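Local coordinates for protein endo-beta-1,4-glucanase (cellulase B) (Bacillus halodurans, PDB 4V2X) that hydrolyses beta-glucans as a three-module endo-glucanase, joining a family 5 catalytic barrel to an Ig-like module and a CBM46 module that contributes to the breakdown of xyloglucan and beta-1,3-1,4-glucans, at residues R92-I95 with E96-D100; N253-Y256 with Q257-K261; L441-K444 with A445-S449; M543-T546 with E547-R551. One frame throughout, in Å; residues are numbered along the deposited sequence.

Contact 1: residues R92-I95 with E96-D100; sequences RELI and EQIAD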
ATOM      1  N   ARG A  92      29.215  33.570   0.291  1.00 19.74           N
ATOM      2  CA  ARG A  92      29.167  33.315   1.723  1.00 20.37           C
ATOM      3  C   ARG A  92      28.302  34.372   2.411  1.00 19.64           C
ATOM      4  O   ARG A  92      27.594  34.078   3.373  1.00 18.60           O
ATOM      5  CB  ARG A  92      30.569  33.300   2.343  1.00 22.42           C
ATOM      6  CG  ARG A  92      30.557  32.717   3.745  1.00 23.79           C
ATOM      7  CD  ARG A  92      31.918  32.708   4.419  1.00 26.59           C
ATOM      8  NE  ARG A  92      31.950  31.697   5.476  1.00 26.79           N
ATOM      9  CZ  ARG A  92      31.310  31.783   6.642  1.00 28.09           C
ATOM     10  NH1 ARG A  92      30.573  32.850   6.949  1.00 27.74           N
ATOM     11  NH2 ARG A  92      31.408  30.788   7.517  1.00 31.75           N
ATOM     12  N   GLU A  93      28.371  35.601   1.907  1.00 19.73           N
ATOM     13  CA  GLU A  93      27.644  36.710   2.499  1.00 20.68           C
ATOM     14  C   GLU A  93      26.133  36.466   2.483  1.00 18.37           C
ATOM     15  O   GLU A  93      25.449  36.796   3.444  1.00 18.90           O
ATOM     16  CB  GLU A  93      27.995  38.019   1.789  1.00 23.87           C
ATOM     17  CG  GLU A  93      27.343  39.245   2.403  1.00 28.10           C
ATOM     18  CD  GLU A  93      28.023  40.547   2.009  1.00 32.19           C
ATOM     19  OE1 GLU A  93      28.905  40.536   1.124  1.00 34.66           O
ATOM     20  OE2 GLU A  93      27.661  41.586   2.596  1.00 38.66           O
ATOM     21  N   LEU A  94      25.613  35.880   1.410  1.00 18.11           N
ATOM     22  CA  LEU A  94      24.168  35.573   1.352  1.00 16.83           C
ATOM     23  C   LEU A  94      23.733  34.696   2.521  1.00 16.87           C
ATOM     24  O   LEU A  94      22.717  34.953   3.175  1.00 16.96           O
ATOM     25  CB  LEU A  94      23.824  34.869   0.039  1.00 16.91           C
ATOM     26  CG  LEU A  94      22.368  34.411  -0.112  1.00 16.67           C
ATOM     27  CD1 LEU A  94      21.410  35.594  -0.022  1.00 17.41           C
ATOM     28  CD2 LEU A  94      22.212  33.666  -1.422  1.00 16.75           C
ATOM     29  N   ILE A  95      24.502  33.642   2.761  1.00 17.08           N
ATOM     30  CA  ILE A  95      24.220  32.705   3.838  1.00 17.68           C
ATOM     31  C   ILE A  95      24.342  33.396   5.208  1.00 18.06           C
ATOM     32  O   ILE A  95      23.489  33.213   6.073  1.00 17.67           O
ATOM     33  CB  ILE A  95      25.147  31.467   3.765  1.00 17.90           C
ATOM     34  CG1 ILE A  95      25.083  30.795   2.383  1.00 18.41           C
ATOM     35  CG2 ILE A  95      24.792  30.467   4.856  1.00 17.94           C
ATOM     36  CD1 ILE A  95      23.697  30.407   1.903  1.00 18.29           C
ATOM     37  N   GLU A  96      25.396  34.189   5.390  1.00 19.15           N
ATOM     38  CA  GLU A  96      25.567  34.994   6.606  1.00 19.71           C
ATOM     39  C   GLU A  96      24.359  35.890   6.842  1.00 19.67           C
ATOM     40  O   GLU A  96      23.847  35.968   7.956  1.00 20.23           O
ATOM     41  CB  GLU A  96      26.811  35.882   6.502  1.00 20.93           C
ATOM     42  CG  GLU A  96      28.134  35.135   6.480  1.00 22.51           C
ATOM     43  CD  GLU A  96      29.312  36.021   6.095  1.00 25.07           C
ATOM     44  OE1 GLU A  96      29.179  37.261   6.112  1.00 28.88           O
ATOM     45  OE2 GLU A  96      30.382  35.474   5.772  1.00 27.19           O
ATOM     46  N   GLN A  97      23.919  36.567   5.786  1.00 19.66           N
ATOM     47  CA  GLN A  97      22.842  37.549   5.885  1.00 21.30           C
ATOM     48  C   GLN A  97      21.511  36.882   6.228  1.00 19.60           C
ATOM     49  O   GLN A  97      20.748  37.390   7.049  1.00 19.47           O
ATOM     50  CB  GLN A  97      22.719  38.341   4.582  1.00 24.20           C
ATOM     51  CG  GLN A  97      23.927  39.217   4.261  1.00 26.69           C
ATOM     52  CD  GLN A  97      23.869  40.590   4.893  1.00 31.33           C
ATOM     53  OE1 GLN A  97      22.972  40.892   5.670  1.00 28.87           O
ATOM     54  NE2 GLN A  97      24.844  41.430   4.564  1.00 34.88           N
ATOM     55  N   ILE A  98      21.236  35.739   5.606  1.00 19.06           N
ATOM     56  CA  ILE A  98      20.024  34.984   5.908  1.00 18.71           C
ATOM     57  C   ILE A  98      20.026  34.524   7.364  1.00 19.47           C
ATOM     58  O   ILE A  98      19.009  34.597   8.049  1.00 18.59           O
ATOM     59  CB  ILE A  98      19.841  33.801   4.918  1.00 17.69           C
ATOM     60  CG1 ILE A  98      19.353  34.329   3.556  1.00 18.58           C
ATOM     61  CG2 ILE A  98      18.881  32.743   5.462  1.00 17.92           C
ATOM     62  CD1 ILE A  98      18.013  35.055   3.588  1.00 18.82           C
ATOM     63  N   ALA A  99      21.177  34.066   7.842  1.00 19.61           N
ATOM     64  CA  ALA A  99      21.305  33.659   9.231  1.00 18.97           C
ATOM     65  C   ALA A  99      21.065  34.847  10.163  1.00 19.76           C
ATOM     66  O   ALA A  99      20.397  34.710  11.188  1.00 20.02           O
ATOM     67  CB  ALA A  99      22.674  33.044   9.477  1.00 19.32           C
ATOM     68  N   ASP A 100      21.605  36.005   9.795  1.00 20.65           N
ATOM     69  CA  ASP A 100      21.479  37.218  10.609  1.00 23.39           C
ATOM     70  C   ASP A 100      20.048  37.735  10.680  1.00 21.49           C
ATOM     71  O   ASP A 100      19.673  38.362  11.667  1.00 21.78           O
ATOM     72  CB  ASP A 100      22.401  38.323  10.091  1.00 26.94           C
ATOM     73  CG  ASP A 100      23.869  38.056  10.393  1.00 31.30           C
ATOM     74  OD1 ASP A 100      24.171  37.208  11.262  1.00 36.90           O
ATOM     75  OD2 ASP A 100      24.724  38.706   9.760  1.00 36.62           O
TER
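R92 and E96, one turn apart on helix 92-100, meet at about a right angle in a salt bridge: NH1 of R92 lies 2.9 Å from OE2 of E96. The carboxylate oxygen sits at the edge of the guanidinium, near its plane, and takes the proton on its anti side and somewhat out of the carboxylate plane, the two planes 51° apart. R92 reaches it with its chain extended from CG to NE, and its guanidinium is also salt-bridged to E141 and E142. The buried side is the densely surrounded one: CD1 of L94 is in light contact with CG1 of I98 at 4.3 Å, both residues backed by F364, while I95 packs against V135 and A139 of helix 126-141. This is the first helix of the (beta/alpha)8 barrel after strand 68-70, crossing to strand 105-108. The more open side carries E93 and Q97, side by side with carboxylate and amide nearly coplanar (14°). Their only side-chain link is weak, NE2 of Q97 to OE2 of E93 at 3.4 Å; the firm bond is the backbone one, Q97 N to E93 O at 2.8 Å. The bend of Q97 at chi2 (-87°) turns its amide along E93, and OE1 is hydrogen-bonded to a glycerol.

Contact 2: residues N253-Y256 with Q257-K261; sequences NNLY and QTIDK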
ATOM      1  N   ASN A 253      -1.950   9.577   4.959  1.00 14.14           N
ATOM      2  CA  ASN A 253      -2.005   8.192   5.422  1.00 14.72           C
ATOM      3  C   ASN A 253      -0.930   7.334   4.777  1.00 15.68           C
ATOM      4  O   ASN A 253      -0.274   6.541   5.458  1.00 16.51           O
ATOM      5  CB  ASN A 253      -3.384   7.571   5.168  1.00 16.08           C
ATOM      6  CG  ASN A 253      -4.455   8.116   6.097  1.00 16.34           C
ATOM      7  OD1 ASN A 253      -4.156   8.756   7.099  1.00 17.31           O
ATOM      8  ND2 ASN A 253      -5.710   7.858   5.769  1.00 17.97           N
ATOM      9  N   ASN A 254      -0.751   7.479   3.470  1.00 15.12           N
ATOM     10  CA  ASN A 254       0.255   6.690   2.768  1.00 15.67           C
ATOM     11  C   ASN A 254       1.668   6.988   3.248  1.00 15.20           C
ATOM     12  O   ASN A 254       2.480   6.074   3.368  1.00 15.67           O
ATOM     13  CB  ASN A 254       0.136   6.862   1.258  1.00 16.66           C
ATOM     14  CG  ASN A 254      -1.148   6.266   0.704  1.00 18.07           C
ATOM     15  OD1 ASN A 254      -1.776   5.422   1.336  1.00 20.94           O
ATOM     16  ND2 ASN A 254      -1.543   6.704  -0.469  1.00 19.60           N
ATOM     17  N   LEU A 255       1.979   8.259   3.516  1.00 14.11           N
ATOM     18  CA  LEU A 255       3.297   8.602   4.048  1.00 14.22           C
ATOM     19  C   LEU A 255       3.461   8.049   5.463  1.00 15.31           C
ATOM     20  O   LEU A 255       4.539   7.586   5.837  1.00 14.70           O
ATOM     21  CB  LEU A 255       3.524  10.117   4.054  1.00 13.77           C
ATOM     22  CG  LEU A 255       4.824  10.580   4.723  1.00 13.31           C
ATOM     23  CD1 LEU A 255       6.052   9.980   4.047  1.00 13.41           C
ATOM     24  CD2 LEU A 255       4.907  12.100   4.733  1.00 13.23           C
ATOM     25  N   TYR A 256       2.401   8.133   6.258  1.00 15.53           N
ATOM     26  CA  TYR A 256       2.443   7.571   7.605  1.00 16.71           C
ATOM     27  C   TYR A 256       2.751   6.076   7.554  1.00 17.89           C
ATOM     28  O   TYR A 256       3.600   5.587   8.301  1.00 18.42           O
ATOM     29  CB  TYR A 256       1.127   7.798   8.343  1.00 17.47           C
ATOM     30  CG  TYR A 256       1.179   7.230   9.737  1.00 17.66           C
ATOM     31  CD1 TYR A 256       1.678   7.984  10.793  1.00 18.80           C
ATOM     32  CD2 TYR A 256       0.786   5.916   9.987  1.00 19.31           C
ATOM     33  CE1 TYR A 256       1.752   7.458  12.069  1.00 20.49           C
ATOM     34  CE2 TYR A 256       0.863   5.383  11.263  1.00 21.08           C
ATOM     35  CZ  TYR A 256       1.344   6.162  12.297  1.00 21.10           C
ATOM     36  OH  TYR A 256       1.420   5.642  13.574  1.00 24.89           O
ATOM     37  N   GLN A 257       2.062   5.364   6.665  1.00 18.84           N
ATOM     38  CA  GLN A 257       2.302   3.931   6.480  1.00 19.89           C
ATOM     39  C   GLN A 257       3.770   3.644   6.187  1.00 19.14           C
ATOM     40  O   GLN A 257       4.359   2.719   6.753  1.00 18.96           O
ATOM     41  CB  GLN A 257       1.444   3.381   5.345  1.00 24.42           C
ATOM     42  CG  GLN A 257      -0.039   3.275   5.665  1.00 29.71           C
ATOM     43  CD  GLN A 257      -0.865   2.964   4.429  1.00 35.92           C
ATOM     44  OE1 GLN A 257      -0.374   2.343   3.482  1.00 40.63           O
ATOM     45  NE2 GLN A 257      -2.126   3.396   4.431  1.00 41.38           N
ATOM     46  N   THR A 258       4.369   4.439   5.306  1.00 16.84           N
ATOM     47  CA  THR A 258       5.771   4.249   4.949  1.00 16.13           C
ATOM     48  C   THR A 258       6.698   4.528   6.137  1.00 16.57           C
ATOM     49  O   THR A 258       7.628   3.759   6.414  1.00 16.63           O
ATOM     50  CB  THR A 258       6.152   5.141   3.750  1.00 15.09           C
ATOM     51  OG1 THR A 258       5.368   4.761   2.610  1.00 14.10           O
ATOM     52  CG2 THR A 258       7.630   5.030   3.416  1.00 15.31           C
ATOM     53  N   ILE A 259       6.451   5.630   6.837  1.00 16.23           N
ATOM     54  CA  ILE A 259       7.264   5.996   7.990  1.00 15.99           C
ATOM     55  C   ILE A 259       7.130   4.942   9.093  1.00 16.50           C
ATOM     56  O   ILE A 259       8.126   4.555   9.694  1.00 17.74           O
ATOM     57  CB  ILE A 259       6.900   7.405   8.517  1.00 16.17           C
ATOM     58  CG1 ILE A 259       7.391   8.464   7.531  1.00 15.75           C
ATOM     59  CG2 ILE A 259       7.515   7.654   9.892  1.00 17.05           C
ATOM     60  CD1 ILE A 259       6.907   9.871   7.823  1.00 16.20           C
ATOM     61  N   ASP A 260       5.905   4.485   9.337  1.00 16.75           N
ATOM     62  CA  ASP A 260       5.633   3.475  10.373  1.00 18.44           C
ATOM     63  C   ASP A 260       6.402   2.180  10.082  1.00 18.76           C
ATOM     64  O   ASP A 260       7.022   1.589  10.973  1.00 17.80           O
ATOM     65  CB  ASP A 260       4.124   3.201  10.438  1.00 19.90           C
ATOM     66  CG  ASP A 260       3.721   2.341  11.628  1.00 21.69           C
ATOM     67  OD1 ASP A 260       4.327   2.476  12.701  1.00 22.82           O
ATOM     68  OD2 ASP A 260       2.772   1.547  11.486  1.00 25.09           O
ATOM     69  N   LYS A 261       6.360   1.765   8.821  1.00 17.80           N
ATOM     70  CA  LYS A 261       7.038   0.566   8.340  1.00 18.01           C
ATOM     71  C   LYS A 261       8.545   0.580   8.590  1.00 17.94           C
ATOM     72  O   LYS A 261       9.138  -0.439   8.963  1.00 18.31           O
ATOM     73  CB  LYS A 261       6.782   0.433   6.835  1.00 18.77           C
ATOM     74  CG  LYS A 261       7.465  -0.741   6.168  1.00 18.53           C
ATOM     75  CD  LYS A 261       7.352  -0.650   4.655  1.00 18.06           C
ATOM     76  CE  LYS A 261       8.291   0.392   4.068  1.00 17.17           C
ATOM     77  NZ  LYS A 261       8.272   0.336   2.582  1.00 16.02           N
TER
HETATM   78  O   HOH W   1      -1.775   2.477   1.064  1.00 37.33           O
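Q257 starts the second half of this helical stretch by running its extended side chain back alongside N254. The two point the same way with their amide planes 73° apart, and NE2 of Q257 stays 3.7 Å from OD1 of N254. A water spans the pair instead, donating to OD1 of N254 at 3.0 Å and to OE1 of Q257 at 2.8 Å. At T258 the backbone N bonds to N254 O over 3.2 Å, while the hydroxyl is hydrogen-bonded to D216, a calcium ligand of helix 209-227. T258 is thus a second-shell residue of the metal site, its OG1 holding OD2 of D216 together with NZ of K261, which also forms a salt bridge with D217 of the second subunit. Helix 249-262 is the crossover between strands 238-241 and 267-273 of the (beta/alpha)8 barrel, and I259 faces the strands: its CD1 lies 3.8 Å from CG of L255, the pair packing against A269 on the barrel side and F308 of helix 291-309. I259 gets there with chi2 near 171°, which carries CD1 out over the leucine. D260 follows, its CB 4.0 Å from CE2 of Y256, with ring and carboxylate planes 28° apart; the same ring makes a cation-pi contact with R311.

Contact 3: residues L441-K444 with A445-S449; sequences LTVK and AHVLS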
ATOM      1  N   LEU A 441     -11.777  51.150  14.430  1.00 18.67           N
ATOM      2  CA  LEU A 441     -10.872  52.299  14.467  1.00 18.10           C
ATOM      3  C   LEU A 441     -11.387  53.430  13.591  1.00 18.36           C
ATOM      4  O   LEU A 441     -11.577  53.249  12.387  1.00 18.35           O
ATOM      5  CB  LEU A 441      -9.482  51.897  13.974  1.00 17.16           C
ATOM      6  CG  LEU A 441      -8.430  53.010  13.901  1.00 17.62           C
ATOM      7  CD1 LEU A 441      -8.108  53.558  15.283  1.00 17.90           C
ATOM      8  CD2 LEU A 441      -7.166  52.504  13.223  1.00 17.65           C
ATOM      9  N   THR A 442     -11.584  54.599  14.188  1.00 18.16           N
ATOM     10  CA  THR A 442     -11.953  55.789  13.434  1.00 17.81           C
ATOM     11  C   THR A 442     -10.767  56.739  13.356  1.00 18.08           C
ATOM     12  O   THR A 442     -10.221  57.144  14.385  1.00 19.01           O
ATOM     13  CB  THR A 442     -13.148  56.523  14.077  1.00 19.24           C
ATOM     14  OG1 THR A 442     -14.297  55.677  14.052  1.00 20.26           O
ATOM     15  CG2 THR A 442     -13.460  57.803  13.329  1.00 20.43           C
ATOM     16  N   VAL A 443     -10.366  57.078  12.135  1.00 18.33           N
ATOM     17  CA  VAL A 443      -9.395  58.134  11.903  1.00 18.91           C
ATOM     18  C   VAL A 443     -10.165  59.407  11.543  1.00 19.78           C
ATOM     19  O   VAL A 443     -10.917  59.436  10.567  1.00 19.72           O
ATOM     20  CB  VAL A 443      -8.410  57.779  10.769  1.00 19.51           C
ATOM     21  CG1 VAL A 443      -7.329  58.847  10.657  1.00 19.78           C
ATOM     22  CG2 VAL A 443      -7.784  56.411  11.000  1.00 19.52           C
ATOM     23  N   LYS A 444      -9.962  60.467  12.320  1.00 20.02           N
ATOM     24  CA  LYS A 444     -10.748  61.690  12.144  1.00 21.48           C
ATOM     25  C   LYS A 444     -10.392  62.434  10.847  1.00 20.44           C
ATOM     26  O   LYS A 444      -9.237  62.447  10.406  1.00 18.97           O
ATOM     27  CB  LYS A 444     -10.589  62.615  13.355  1.00 23.81           C
ATOM     28  CG  LYS A 444     -11.077  62.026  14.670  1.00 27.07           C
ATOM     29  CD  LYS A 444     -12.592  61.955  14.749  1.00 32.05           C
ATOM     30  CE  LYS A 444     -13.054  61.137  15.947  1.00 36.61           C
ATOM     31  NZ  LYS A 444     -12.721  61.766  17.254  1.00 40.54           N
ATOM     32  N   ALA A 445     -11.411  63.053  10.257  1.00 19.71           N
ATOM     33  CA  ALA A 445     -11.302  63.788   8.999  1.00 19.17           C
ATOM     34  C   ALA A 445     -10.107  64.737   8.910  1.00 19.01           C
ATOM     35  O   ALA A 445      -9.424  64.777   7.883  1.00 18.69           O
ATOM     36  CB  ALA A 445     -12.590  64.571   8.758  1.00 19.86           C
ATOM     37  N   HIS A 446      -9.856  65.503   9.972  1.00 19.47           N
ATOM     38  CA  HIS A 446      -8.788  66.508   9.932  1.00 20.88           C
ATOM     39  C   HIS A 446      -7.412  65.877   9.754  1.00 21.13           C
ATOM     40  O   HIS A 446      -6.523  66.491   9.173  1.00 22.71           O
ATOM     41  CB  HIS A 446      -8.812  67.435  11.159  1.00 22.31           C
ATOM     42  CG  HIS A 446      -8.573  66.739  12.462  1.00 22.15           C
ATOM     43  ND1 HIS A 446      -9.592  66.186  13.205  1.00 23.53           N
ATOM     44  CD2 HIS A 446      -7.434  66.515  13.161  1.00 23.37           C
ATOM     45  CE1 HIS A 446      -9.093  65.646  14.301  1.00 23.39           C
ATOM     46  NE2 HIS A 446      -7.786  65.834  14.301  1.00 23.16           N
ATOM     47  N   VAL A 447      -7.249  64.648  10.243  1.00 19.90           N
ATOM     48  CA  VAL A 447      -6.002  63.901  10.045  1.00 18.63           C
ATOM     49  C   VAL A 447      -5.843  63.520   8.576  1.00 18.48           C
ATOM     50  O   VAL A 447      -4.774  63.688   7.995  1.00 19.51           O
ATOM     51  CB  VAL A 447      -5.959  62.624  10.911  1.00 18.56           C
ATOM     52  CG1 VAL A 447      -4.725  61.785  10.581  1.00 18.56           C
ATOM     53  CG2 VAL A 447      -5.991  62.977  12.397  1.00 18.67           C
ATOM     54  N   LEU A 448      -6.913  63.006   7.981  1.00 17.22           N
ATOM     55  CA  LEU A 448      -6.896  62.607   6.581  1.00 17.07           C
ATOM     56  C   LEU A 448      -6.742  63.821   5.669  1.00 18.50           C
ATOM     57  O   LEU A 448      -6.020  63.766   4.680  1.00 17.87           O
ATOM     58  CB  LEU A 448      -8.162  61.815   6.233  1.00 16.96           C
ATOM     59  CG  LEU A 448      -8.342  60.512   7.025  1.00 16.84           C
ATOM     60  CD1 LEU A 448      -9.734  59.935   6.814  1.00 17.19           C
ATOM     61  CD2 LEU A 448      -7.286  59.484   6.653  1.00 16.46           C
ATOM     62  N   SER A 449      -7.413  64.913   6.022  1.00 19.54           N
ATOM     63  CA  SER A 449      -7.271  66.171   5.292  1.00 21.57           C
ATOM     64  C   SER A 449      -5.831  66.694   5.346  1.00 21.82           C
ATOM     65  O   SER A 449      -5.306  67.147   4.338  1.00 22.63           O
ATOM     66  CB  SER A 449      -8.253  67.219   5.829  1.00 23.89           C
ATOM     67  OG  SER A 449      -8.112  68.439   5.132  1.00 30.88           O
TER
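V443 packs against V447 and L448 at a strand-to-helix turn in the Ig-like X2 module, where strand 440-443 of the antiparallel sheet passes through one residue, K444, into helix 445-452. The short axes of strand 441-443 and helix 445-449 make an angle of 56°. Ahead of the turn, L441 goes into the core between the sheets, against L418, L421 and F475, and T442 bonds through its hydroxyl to T408. V443 is the first to meet the helix. Its CG1, set anti to the backbone N (chi1 -174°), lies 3.9 Å from CG1 of V447, the two side chains crossing at about a right angle, and 4.1 Å from CD2 of L448. That one methyl therefore touches both helix residues, and beyond them L421, A423 and V477 continue the apolar layer. K444 stands at the N-cap position. Its carbonyl accepts from V447 N at 3.0 Å, with the donor well above the carbonyl plane, and weakly from L448 N at 3.4 Å, while the first amide of the helix, A445 N, goes to D406. Its side chain bends at chi2 and chi4, leading NZ to a salt bridge with E435, while H446 is hydrogen-bonded through NE2 to D433. Alongside the lysine, pointing the same way, the imidazole brings CE1 to 3.5 Å from CB of K444.

Contact 4: residues M543-T546 with E547-R551; sequences MKLT and EAFFR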
ATOM      1  N   MET A 543      -4.036  49.233 -19.772  1.00 18.71           N
ATOM      2  CA  MET A 543      -4.563  47.966 -19.285  1.00 19.54           C
ATOM      3  C   MET A 543      -4.285  46.917 -20.353  1.00 19.20           C
ATOM      4  O   MET A 543      -4.829  46.995 -21.458  1.00 19.66           O
ATOM      5  CB  MET A 543      -6.062  48.079 -19.047  1.00 20.56           C
ATOM      6  CG  MET A 543      -6.658  46.902 -18.317  1.00 21.63           C
ATOM      7  SD  MET A 543      -6.225  46.971 -16.575  1.00 24.59           S
ATOM      8  CE  MET A 543      -7.289  48.293 -16.009  1.00 23.72           C
ATOM      9  N   LYS A 544      -3.443  45.944 -20.016  1.00 18.29           N
ATOM     10  CA  LYS A 544      -3.025  44.908 -20.955  0.50 18.40           C
ATOM     11  C   LYS A 544      -3.971  43.717 -20.889  1.00 16.91           C
ATOM     12  O   LYS A 544      -4.292  43.244 -19.803  1.00 15.97           O
ATOM     13  CB  LYS A 544      -1.600  44.448 -20.622  0.50 20.12           C
ATOM     14  CG  LYS A 544      -0.981  43.479 -21.623  0.50 21.88           C
ATOM     15  CD  LYS A 544      -1.268  43.912 -23.050  0.50 23.22           C
ATOM     16  CE  LYS A 544      -0.078  43.736 -23.975  0.50 23.83           C
ATOM     17  NZ  LYS A 544       0.113  42.330 -24.411  0.50 25.43           N
ATOM     18  N   LEU A 545      -4.417  43.248 -22.050  1.00 15.75           N
ATOM     19  CA  LEU A 545      -5.141  41.979 -22.158  1.00 15.47           C
ATOM     20  C   LEU A 545      -4.189  41.081 -22.917  1.00 15.28           C
ATOM     21  O   LEU A 545      -3.771  41.432 -24.020  1.00 16.49           O
ATOM     22  CB  LEU A 545      -6.458  42.119 -22.929  1.00 15.54           C
ATOM     23  CG  LEU A 545      -7.485  43.114 -22.384  1.00 16.68           C
ATOM     24  CD1 LEU A 545      -8.770  43.033 -23.188  1.00 17.46           C
ATOM     25  CD2 LEU A 545      -7.771  42.871 -20.915  1.00 17.95           C
ATOM     26  N   THR A 546      -3.846  39.936 -22.342  1.00 14.59           N
ATOM     27  CA  THR A 546      -2.745  39.128 -22.878  1.00 15.37           C
ATOM     28  C   THR A 546      -3.145  38.273 -24.067  1.00 15.40           C
ATOM     29  O   THR A 546      -4.330  37.990 -24.299  1.00 14.95           O
ATOM     30  CB  THR A 546      -2.165  38.188 -21.813  1.00 15.43           C
ATOM     31  OG1 THR A 546      -3.153  37.228 -21.447  1.00 15.12           O
ATOM     32  CG2 THR A 546      -1.699  38.969 -20.584  1.00 15.11           C
ATOM     33  N   GLU A 547      -2.141  37.821 -24.809  1.00 15.53           N
ATOM     34  CA  GLU A 547      -2.389  36.867 -25.887  1.00 16.70           C
ATOM     35  C   GLU A 547      -2.997  35.567 -25.356  1.00 15.70           C
ATOM     36  O   GLU A 547      -3.846  34.958 -26.008  1.00 15.94           O
ATOM     37  CB  GLU A 547      -1.104  36.576 -26.665  1.00 19.08           C
ATOM     38  CG  GLU A 547      -1.380  35.806 -27.945  1.00 21.31           C
ATOM     39  CD  GLU A 547      -0.208  35.763 -28.906  1.00 25.01           C
ATOM     40  OE1 GLU A 547       0.703  36.614 -28.801  1.00 26.74           O
ATOM     41  OE2 GLU A 547      -0.216  34.868 -29.781  1.00 28.64           O
ATOM     42  N   ALA A 548      -2.589  35.156 -24.159  1.00 15.64           N
ATOM     43  CA  ALA A 548      -3.138  33.944 -23.540  1.00 16.07           C
ATOM     44  C   ALA A 548      -4.633  34.086 -23.268  1.00 15.46           C
ATOM     45  O   ALA A 548      -5.384  33.121 -23.384  1.00 15.57           O
ATOM     46  CB  ALA A 548      -2.405  33.638 -22.247  1.00 16.75           C
ATOM     47  N   PHE A 549      -5.056  35.289 -22.893  1.00 14.83           N
ATOM     48  CA  PHE A 549      -6.486  35.578 -22.743  1.00 14.43           C
ATOM     49  C   PHE A 549      -7.206  35.353 -24.069  1.00 15.20           C
ATOM     50  O   PHE A 549      -8.172  34.599 -24.133  1.00 14.84           O
ATOM     51  CB  PHE A 549      -6.698  37.011 -22.259  1.00 14.49           C
ATOM     52  CG  PHE A 549      -8.136  37.473 -22.287  1.00 14.14           C
ATOM     53  CD1 PHE A 549      -9.047  37.014 -21.349  1.00 14.30           C
ATOM     54  CD2 PHE A 549      -8.552  38.419 -23.216  1.00 14.25           C
ATOM     55  CE1 PHE A 549     -10.361  37.463 -21.356  1.00 14.09           C
ATOM     56  CE2 PHE A 549      -9.864  38.878 -23.226  1.00 14.36           C
ATOM     57  CZ  PHE A 549     -10.768  38.400 -22.295  1.00 13.77           C
ATOM     58  N   PHE A 550      -6.721  36.004 -25.123  1.00 15.14           N
ATOM     59  CA  PHE A 550      -7.384  35.930 -26.422  1.00 16.25           C
ATOM     60  C   PHE A 550      -7.374  34.537 -27.049  1.00 16.75           C
ATOM     61  O   PHE A 550      -8.279  34.206 -27.815  1.00 16.92           O
ATOM     62  CB  PHE A 550      -6.800  36.964 -27.380  1.00 16.09           C
ATOM     63  CG  PHE A 550      -7.180  38.373 -27.039  1.00 15.11           C
ATOM     64  CD1 PHE A 550      -8.504  38.783 -27.119  1.00 14.88           C
ATOM     65  CD2 PHE A 550      -6.227  39.289 -26.634  1.00 15.83           C
ATOM     66  CE1 PHE A 550      -8.867  40.080 -26.803  1.00 15.34           C
ATOM     67  CE2 PHE A 550      -6.583  40.593 -26.323  1.00 15.87           C
ATOM     68  CZ  PHE A 550      -7.905  40.988 -26.406  1.00 15.40           C
ATOM     69  N   ARG A 551      -6.380  33.716 -26.717  1.00 18.20           N
ATOM     70  CA  ARG A 551      -6.348  32.335 -27.218  1.00 20.83           C
ATOM     71  C   ARG A 551      -7.595  31.540 -26.820  1.00 20.26           C
ATOM     72  O   ARG A 551      -7.964  30.584 -27.498  1.00 20.05           O
ATOM     73  CB  ARG A 551      -5.094  31.592 -26.743  1.00 24.47           C
ATOM     74  CG  ARG A 551      -3.862  31.853 -27.588  1.00 30.08           C
ATOM     75  CD  ARG A 551      -2.833  30.741 -27.457  1.00 32.81           C
ATOM     76  NE  ARG A 551      -2.297  30.634 -26.104  1.00 36.84           N
ATOM     77  CZ  ARG A 551      -1.321  31.395 -25.604  1.00 38.39           C
ATOM     78  NH1 ARG A 551      -0.756  32.353 -26.335  1.00 40.81           N
ATOM     79  NH2 ARG A 551      -0.913  31.198 -24.356  1.00 39.28           N
TER
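T546 caps the helix that follows it: its OG1 accepts from F549 N at 3.1 Å, with an N-H...O angle of 154°. The hydroxyl lies between the backbone N and the carbonyl carbon (chi1 66°), which turns it toward the helix start, and it is also hydrogen-bonded to the carbonyl of Y532. The carbonyl of T546 adds the first main-chain bond of the helix, F550 N to T546 O at 3.2 Å. The nonpolar contacts come from L545, whose CB lies 3.7 Å from CE2 of F550 and 4.3 Å from CD2 of F549. The leucine crosses the F550 side chain obliquely, and its CD1 comes 3.9 Å from CZ of that ring. The two phenylalanines also pack on each other, CD2 of F549 standing 3.8 Å above the F550 ring, over its centre. L545 goes on to M509 and L560, and F549 to A511, so the short helix 547-551 is held against the antiparallel sheet of the CBM46 module just where strand 542-545 ends. The hydroxyl of T546 has a double role: a carbonyl can only accept, so while OG1 takes the amide of F549 its own proton points to Y532 O, which fixes the cap in rotation and ties the helix start to the neighbouring loop.

Overall arrangement
From the N terminus, contact 1 comes first, on the crossover helix between strands 68-70 and 105-108 of the catalytic barrel, and contact 2 follows on the crossover between strands 238-241 and 267-273, their centres about 36 Å apart. Contact 3 lies in the Ig-like module, where strand 440-443 turns into a helix, and contact 4 repeats that strand-to-helix step in the CBM46 module. None closes a long loop: each lies within one continuous stretch, turn to turn in contacts 1 and 2, strand end to first helical turn in contacts 3 and 4. The four run in series, neither nesting nor crossing, and none touches another. Contacts 2 and 3 lie on opposite sides of the chain's centre.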